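NalD (Pseudomonas aeruginosa PAO1, PDB 5DAJ) represses the MexAB-OprM multidrug efflux pump as its secondary TetR-family repressor and, on binding novobiocin, allows the pump to be expressed. Local coordinates at residues Ser32-Gln35 with Ile36-Ala40; Ser87-Asp90 with Leu91-Ala95; Glu124-Glu127 with Arg128-Phe132. All coordinates share one frame; numbering follows the deposited sequence.

How the contacts relate
All three contacts are local, each within one helix, so none closes a loop of the chain. They follow one another in series from the N terminus, without nesting or crossing. Contact 1 (32-40) starts helix 33-40 in the predicted helix-turn-helix and packs on helices 6-26 and 44-51. Contact 2 (87-95) lies on helix 84-101 and contact 3 (124-132) on helix 123-145, both in the C-terminal family region. Contact 2 packs against helices 69-76, 123-145, 159-179 and 186-201, whereas contact 3 meets helix 54-63 and the second subunit. The centre of contact 1 is about 37 Å from that of contact 2 and about 24 Å from that of contact 3.

Contact 1 of 3, residues Ser32-Gln35 with Ile36-Ala40; sequences SLEQ and IARAA
The first turn of helix 33-40, in the predicted helix-turn-helix, is fastened where I36 N donates to S32 O (3.1 Å) and A37 N to L33 O. S32 is the N-cap, and with Q35 it forms a capping box. Its small hydroxyl OG accepts from Q35 N at 3.0 Å, while Q35 OE1 takes S32 N at 2.8 Å, with the donor in the plane of the amide carbonyl. These two bonds occupy N-H groups that have no earlier helical carbonyl to use. A chi1 of -72° sets Q35 CG beside its own backbone N, from where the amide turns back to S32.

R38 bends at chi3 (58°), which returns its guanidinium along the helix toward the preceding turn. One face lies over Q35 CA, and NH2 approaches Q35 CG at 3.7 Å; NH1 comes obliquely to E34 CG at 3.9 Å. The charges of E34 and R38 are not in contact, E34 OE2 lying 4.8 Å from R38 NH1, so their attraction is probably modest. Flexible polar chains suit this outer side. The buried side carries L33 and I36, with L33 CD2 4.3 Å from I36 CD1. L33 and the small A37 also meet V47 of helix 44-51, and Q35 and A39 reach L22 of helix 6-26. The packing of helix 33-40 on helix 44-51 is that of a helix-turn-helix, as in the TetR family.

Contact 2 of 3, residues Ser87-Asp90 with Leu91-Ala95; sequences SLYD and LCLEA
Y89 and L93, one turn apart on helix 84-101, cross obliquely: the leucine methyl CD2 approaches ring atom CE2 of Y89 at 4.2 Å. Both chains leave with CG anti to the backbone N (chi1 170° for Y89, 179° for L93), which carries ring and isobutyl group out over the same side of the helix. The flat ring suits this buried place, where it meets F198 and W205 edge-to-face, and both Y89 and L93 touch E191 of helix 186-201.

A second pair, L88 and C92, faces a different way; L88 CD1 lies 4.1 Å from C92 SG. The slender thiol takes little room beside the branched leucine, and both residues rest on L166 of helix 159-179. L88 also meets C140 and F144 of helix 123-145. Helix 84-101 buries one side, L88, Y89 and C92, in the all-helical C-terminal domain that TetR repressors use for ligand response and dimerisation.

The backbone beneath is regular, with L93 N donating to Y89 O at 2.8 Å. On the more open side, D90 OD2 and E94 OE2 stay 5.8 Å apart, and D90 OD1 makes a long, weak ion pair with R86 NE.

Contact 3 of 3, residues Glu124-Glu127 with Arg128-Phe132; sequences EAQE and RNNAF
N130 N donates to Q126 O at 2.8 Å with a nearly straight N-H...O angle of 176°, one of four successive i to i+4 bonds that build this part of helix 123-145. As in other TetR-family repressors, the C-terminal domain is joined to the DNA-binding part through helix 54-63, and helix 123-145 packs on that helix near its own start: E124 meets H56 and A125 meets F58, while R128 reaches N59. The small A125 allows that close approach.

The side chains of Q126 and N130 run alongside each other and point the same way, their amide planes only 21° apart. Q126 CG approaches N130 ND2 at 3.8 Å. N130 folds back over the preceding turn, its CG standing opposite the carbonyl carbon (chi1 -74°), which leaves N130 ND2 3.5 Å from Q126 O. The other end of this amide is taken up across the dimer: N130 OD1 accepts a hydrogen bond from R179 NH1 of the second subunit, which also packs on N129. A short polar chain suits this position, since one end can lie against its own helix while the other serves the neighbouring subunit.

On another side of the helix E124 and R128 also lie alongside each other, long enough to bring opposite charges near each other. Their salt bridge is long and purely electrostatic, because no N-H points at the oxygen: E124 OE2 sits over one face of the guanidinium, 4.0 Å from R128 NH1.

Contact 1 of 3, residues Ser32-Gln35 with Ile36-Ala40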
loop_
_atom_site.group_PDB
_atom_site.type_symbol
_atom_site.label_atom_id
_atom_site.label_comp_id
_atom_site.label_asym_id
_atom_site.label_seq_id
_atom_site.Cartn_x
_atom_site.Cartn_y
_atom_site.Cartn_z
ATOM N N SER A 32 -16.669 -14.144 -10.278
ATOM C CA SER A 32 -17.717 -14.808 -9.514
ATOM C C SER A 32 -17.304 -16.223 -9.132
ATOM O O SER A 32 -16.343 -16.784 -9.672
ATOM C CB SER A 32 -18.998 -14.872 -10.344
ATOM O OG SER A 32 -18.844 -15.776 -11.422
ATOM N N LEU A 33 -18.046 -16.795 -8.193
ATOM C CA LEU A 33 -17.816 -18.174 -7.768
ATOM C C LEU A 33 -18.192 -19.151 -8.882
ATOM O O LEU A 33 -17.586 -20.220 -8.996
ATOM C CB LEU A 33 -18.590 -18.491 -6.483
ATOM C CG LEU A 33 -18.155 -17.692 -5.246
ATOM C CD1 LEU A 33 -19.129 -17.882 -4.095
ATOM C CD2 LEU A 33 -16.757 -18.051 -4.803
ATOM N N GLU A 34 -19.204 -18.788 -9.674
ATOM C CA GLU A 34 -19.622 -19.571 -10.848
ATOM C C GLU A 34 -18.485 -19.677 -11.865
ATOM O O GLU A 34 -18.145 -20.764 -12.327
ATOM C CB GLU A 34 -20.863 -18.955 -11.498
ATOM C CG GLU A 34 -21.440 -19.786 -12.645
ATOM C CD GLU A 34 -22.793 -19.289 -13.140
ATOM O OE1 GLU A 34 -23.050 -18.064 -13.069
ATOM O OE2 GLU A 34 -23.599 -20.128 -13.611
ATOM N N GLN A 35 -17.881 -18.537 -12.170
ATOM C CA GLN A 35 -16.738 -18.457 -13.094
ATOM C C GLN A 35 -15.520 -19.248 -12.611
ATOM O O GLN A 35 -14.807 -19.865 -13.410
ATOM C CB GLN A 35 -16.333 -17.007 -13.313
ATOM C CG GLN A 35 -17.322 -16.226 -14.159
ATOM C CD GLN A 35 -17.084 -14.724 -14.122
ATOM O OE1 GLN A 35 -16.738 -14.164 -13.084
ATOM N NE2 GLN A 35 -17.309 -14.061 -15.246
ATOM N N ILE A 36 -15.281 -19.216 -11.304
ATOM C CA ILE A 36 -14.183 -19.979 -10.685
ATOM C C ILE A 36 -14.421 -21.476 -10.848
ATOM O O ILE A 36 -13.516 -22.219 -11.230
ATOM C CB ILE A 36 -14.017 -19.628 -9.191
ATOM C CG1 ILE A 36 -13.447 -18.210 -9.057
ATOM C CG2 ILE A 36 -13.081 -20.606 -8.481
ATOM C CD1 ILE A 36 -13.647 -17.589 -7.688
ATOM N N ALA A 37 -15.640 -21.897 -10.526
ATOM C CA ALA A 37 -16.050 -23.296 -10.638
ATOM C C ALA A 37 -15.835 -23.830 -12.051
ATOM O O ALA A 37 -15.248 -24.899 -12.238
ATOM C CB ALA A 37 -17.512 -23.447 -10.250
ATOM N N ARG A 38 -16.296 -23.058 -13.027
ATOM C CA ARG A 38 -16.165 -23.415 -14.437
ATOM C C ARG A 38 -14.706 -23.535 -14.858
ATOM O O ARG A 38 -14.315 -24.522 -15.475
ATOM C CB ARG A 38 -16.902 -22.416 -15.321
ATOM C CG ARG A 38 -17.155 -22.898 -16.745
ATOM C CD ARG A 38 -18.228 -22.094 -17.467
ATOM N NE ARG A 38 -17.872 -20.673 -17.525
ATOM C CZ ARG A 38 -18.467 -19.673 -16.858
ATOM N NH1 ARG A 38 -19.515 -19.877 -16.050
ATOM N NH2 ARG A 38 -18.006 -18.433 -17.015
ATOM N N ALA A 39 -13.903 -22.548 -14.481
ATOM C CA ALA A 39 -12.455 -22.546 -14.774
ATOM C C ALA A 39 -11.678 -23.666 -14.069
ATOM O O ALA A 39 -10.621 -24.072 -14.534
ATOM C CB ALA A 39 -11.855 -21.197 -14.414
ATOM N N ALA A 40 -12.194 -24.126 -12.933
ATOM C CA ALA A 40 -11.586 -25.214 -12.164
ATOM C C ALA A 40 -12.032 -26.609 -12.611
ATOM O O ALA A 40 -11.489 -27.610 -12.138
ATOM C CB ALA A 40 -11.888 -25.038 -10.682
#

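Contact 2 of 3, residues Ser87-Asp90 with Leu91-Ala95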
loop_
_atom_site.group_PDB
_atom_site.type_symbol
_atom_site.label_atom_id
_atom_site.label_comp_id
_atom_site.label_asym_id
_atom_site.label_seq_id
_atom_site.Cartn_x
_atom_site.Cartn_y
_atom_site.Cartn_z
ATOM N N SER A 87 17.662 -10.444 13.889
ATOM C CA SER A 87 16.691 -11.420 13.366
ATOM C C SER A 87 15.525 -10.716 12.673
ATOM O O SER A 87 15.040 -11.169 11.625
ATOM C CB SER A 87 16.151 -12.323 14.481
ATOM O OG SER A 87 17.201 -13.007 15.150
ATOM N N LEU A 88 15.078 -9.618 13.278
ATOM C CA LEU A 88 13.994 -8.806 12.712
ATOM C C LEU A 88 14.397 -8.213 11.358
ATOM O O LEU A 88 13.619 -8.276 10.396
ATOM C CB LEU A 88 13.583 -7.688 13.673
ATOM C CG LEU A 88 12.530 -6.713 13.142
ATOM C CD1 LEU A 88 11.236 -7.431 12.781
ATOM C CD2 LEU A 88 12.268 -5.619 14.156
ATOM N N TYR A 89 15.603 -7.645 11.301
ATOM C CA TYR A 89 16.169 -7.147 10.039
ATOM C C TYR A 89 16.231 -8.257 8.983
ATOM O O TYR A 89 15.744 -8.086 7.863
ATOM C CB TYR A 89 17.561 -6.551 10.250
ATOM C CG TYR A 89 18.291 -6.246 8.968
ATOM C CD1 TYR A 89 18.031 -5.082 8.264
ATOM C CD2 TYR A 89 19.243 -7.127 8.453
ATOM C CE1 TYR A 89 18.696 -4.798 7.084
ATOM C CE2 TYR A 89 19.914 -6.854 7.271
ATOM C CZ TYR A 89 19.638 -5.683 6.593
ATOM O OH TYR A 89 20.296 -5.419 5.419
ATOM N N ASP A 90 16.811 -9.393 9.369
ATOM C CA ASP A 90 16.893 -10.582 8.500
ATOM C C ASP A 90 15.528 -11.007 7.974
ATOM O O ASP A 90 15.354 -11.249 6.778
ATOM C CB ASP A 90 17.522 -11.773 9.239
ATOM C CG ASP A 90 19.027 -11.629 9.444
ATOM O OD1 ASP A 90 19.672 -10.797 8.777
ATOM O OD2 ASP A 90 19.580 -12.374 10.275
ATOM N N LEU A 91 14.554 -11.077 8.873
ATOM C CA LEU A 91 13.180 -11.431 8.496
ATOM C C LEU A 91 12.593 -10.476 7.448
ATOM O O LEU A 91 11.975 -10.916 6.469
ATOM C CB LEU A 91 12.272 -11.459 9.724
ATOM C CG LEU A 91 10.793 -11.767 9.445
ATOM C CD1 LEU A 91 10.588 -13.224 9.050
ATOM C CD2 LEU A 91 9.937 -11.424 10.649
ATOM N N CYS A 92 12.764 -9.179 7.681
ATOM C CA CYS A 92 12.281 -8.147 6.760
ATOM C C CYS A 92 12.985 -8.235 5.411
ATOM O O CYS A 92 12.339 -8.158 4.354
ATOM C CB CYS A 92 12.499 -6.755 7.344
ATOM S SG CYS A 92 11.515 -6.414 8.812
ATOM N N LEU A 93 14.301 -8.410 5.464
ATOM C CA LEU A 93 15.115 -8.574 4.262
ATOM C C LEU A 93 14.627 -9.744 3.401
ATOM O O LEU A 93 14.459 -9.609 2.193
ATOM C CB LEU A 93 16.586 -8.789 4.633
ATOM C CG LEU A 93 17.568 -8.999 3.479
ATOM C CD1 LEU A 93 17.622 -7.773 2.588
ATOM C CD2 LEU A 93 18.956 -9.318 4.014
ATOM N N GLU A 94 14.395 -10.882 4.044
ATOM C CA GLU A 94 13.904 -12.085 3.355
ATOM C C GLU A 94 12.507 -11.904 2.768
ATOM O O GLU A 94 12.214 -12.385 1.663
ATOM C CB GLU A 94 13.901 -13.280 4.301
ATOM C CG GLU A 94 15.294 -13.733 4.712
ATOM C CD GLU A 94 15.274 -14.863 5.722
ATOM O OE1 GLU A 94 14.194 -15.460 5.935
ATOM O OE2 GLU A 94 16.350 -15.161 6.293
ATOM N N ALA A 95 11.648 -11.221 3.516
ATOM C CA ALA A 95 10.294 -10.907 3.039
ATOM C C ALA A 95 10.358 -10.136 1.717
ATOM O O ALA A 95 9.692 -10.506 0.741
ATOM C CB ALA A 95 9.531 -10.102 4.082
#

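Contact 3 of 3, residues Glu124-Glu127 with Arg128-Phe132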
loop_
_atom_site.group_PDB
_atom_site.type_symbol
_atom_site.label_atom_id
_atom_site.label_comp_id
_atom_site.label_asym_id
_atom_site.label_seq_id
_atom_site.Cartn_x
_atom_site.Cartn_y
_atom_site.Cartn_z
ATOM N N GLU A 124 -15.026 -9.956 5.731
ATOM C CA GLU A 124 -14.321 -11.036 6.455
ATOM C C GLU A 124 -12.827 -11.087 6.145
ATOM O O GLU A 124 -12.001 -11.279 7.044
ATOM C CB GLU A 124 -14.941 -12.396 6.113
ATOM C CG GLU A 124 -14.296 -13.587 6.816
ATOM C CD GLU A 124 -14.820 -14.926 6.324
ATOM O OE1 GLU A 124 -15.955 -15.002 5.790
ATOM O OE2 GLU A 124 -14.090 -15.919 6.478
ATOM N N ALA A 125 -12.503 -10.922 4.868
ATOM C CA ALA A 125 -11.113 -10.940 4.407
ATOM C C ALA A 125 -10.296 -9.777 4.950
ATOM O O ALA A 125 -9.153 -9.959 5.377
ATOM C CB ALA A 125 -11.063 -10.921 2.896
ATOM N N GLN A 126 -10.896 -8.593 4.935
ATOM C CA GLN A 126 -10.273 -7.403 5.506
ATOM C C GLN A 126 -10.033 -7.536 7.015
ATOM O O GLN A 126 -8.964 -7.177 7.513
ATOM C CB GLN A 126 -11.119 -6.153 5.235
ATOM C CG GLN A 126 -10.533 -4.880 5.836
ATOM C CD GLN A 126 -11.112 -3.611 5.241
ATOM O OE1 GLN A 126 -10.374 -2.760 4.732
ATOM N NE2 GLN A 126 -12.437 -3.466 5.313
ATOM N N GLU A 127 -11.043 -8.020 7.732
ATOM C CA GLU A 127 -10.943 -8.208 9.186
ATOM C C GLU A 127 -9.755 -9.098 9.552
ATOM O O GLU A 127 -8.940 -8.735 10.410
ATOM C CB GLU A 127 -12.240 -8.787 9.763
ATOM C CG GLU A 127 -13.364 -7.761 9.894
ATOM C CD GLU A 127 -14.711 -8.363 10.281
ATOM O OE1 GLU A 127 -14.914 -9.588 10.130
ATOM O OE2 GLU A 127 -15.584 -7.595 10.738
ATOM N N ARG A 128 -9.641 -10.235 8.873
ATOM C CA ARG A 128 -8.532 -11.175 9.137
ATOM C C ARG A 128 -7.178 -10.663 8.629
ATOM O O ARG A 128 -6.130 -10.944 9.237
ATOM C CB ARG A 128 -8.844 -12.580 8.599
ATOM C CG ARG A 128 -9.375 -13.481 9.702
ATOM C CD ARG A 128 -9.828 -14.837 9.191
ATOM N NE ARG A 128 -10.698 -15.523 10.134
ATOM C CZ ARG A 128 -11.317 -16.687 9.915
ATOM N NH1 ARG A 128 -11.162 -17.349 8.767
ATOM N NH2 ARG A 128 -12.096 -17.197 10.863
ATOM N N ASN A 129 -7.204 -9.884 7.549
ATOM C CA ASN A 129 -5.994 -9.197 7.098
ATOM C C ASN A 129 -5.470 -8.219 8.160
ATOM O O ASN A 129 -4.293 -8.242 8.533
ATOM C CB ASN A 129 -6.213 -8.437 5.787
ATOM C CG ASN A 129 -4.914 -8.046 5.129
ATOM O OD1 ASN A 129 -4.670 -6.859 4.911
ATOM N ND2 ASN A 129 -4.043 -9.024 4.866
ATOM N N ASN A 130 -6.369 -7.364 8.645
ATOM C CA ASN A 130 -6.066 -6.451 9.756
ATOM C C ASN A 130 -5.498 -7.165 10.965
ATOM O O ASN A 130 -4.538 -6.698 11.566
ATOM C CB ASN A 130 -7.309 -5.662 10.184
ATOM C CG ASN A 130 -7.677 -4.573 9.199
ATOM O OD1 ASN A 130 -6.848 -4.123 8.424
ATOM N ND2 ASN A 130 -8.918 -4.129 9.246
ATOM N N ALA A 131 -6.108 -8.289 11.314
ATOM C CA ALA A 131 -5.674 -9.080 12.475
ATOM C C ALA A 131 -4.239 -9.588 12.331
ATOM O O ALA A 131 -3.444 -9.510 13.275
ATOM C CB ALA A 131 -6.629 -10.243 12.700
ATOM N N PHE A 132 -3.910 -10.067 11.136
ATOM C CA PHE A 132 -2.543 -10.539 10.831
ATOM C C PHE A 132 -1.493 -9.421 10.920
ATOM O O PHE A 132 -0.416 -9.599 11.489
ATOM C CB PHE A 132 -2.524 -11.212 9.451
ATOM C CG PHE A 132 -1.150 -11.421 8.888
ATOM C CD1 PHE A 132 -0.377 -12.509 9.292
ATOM C CD2 PHE A 132 -0.630 -10.542 7.936
ATOM C CE1 PHE A 132 0.891 -12.705 8.767
ATOM C CE2 PHE A 132 0.635 -10.735 7.408
ATOM C CZ PHE A 132 1.397 -11.818 7.824
#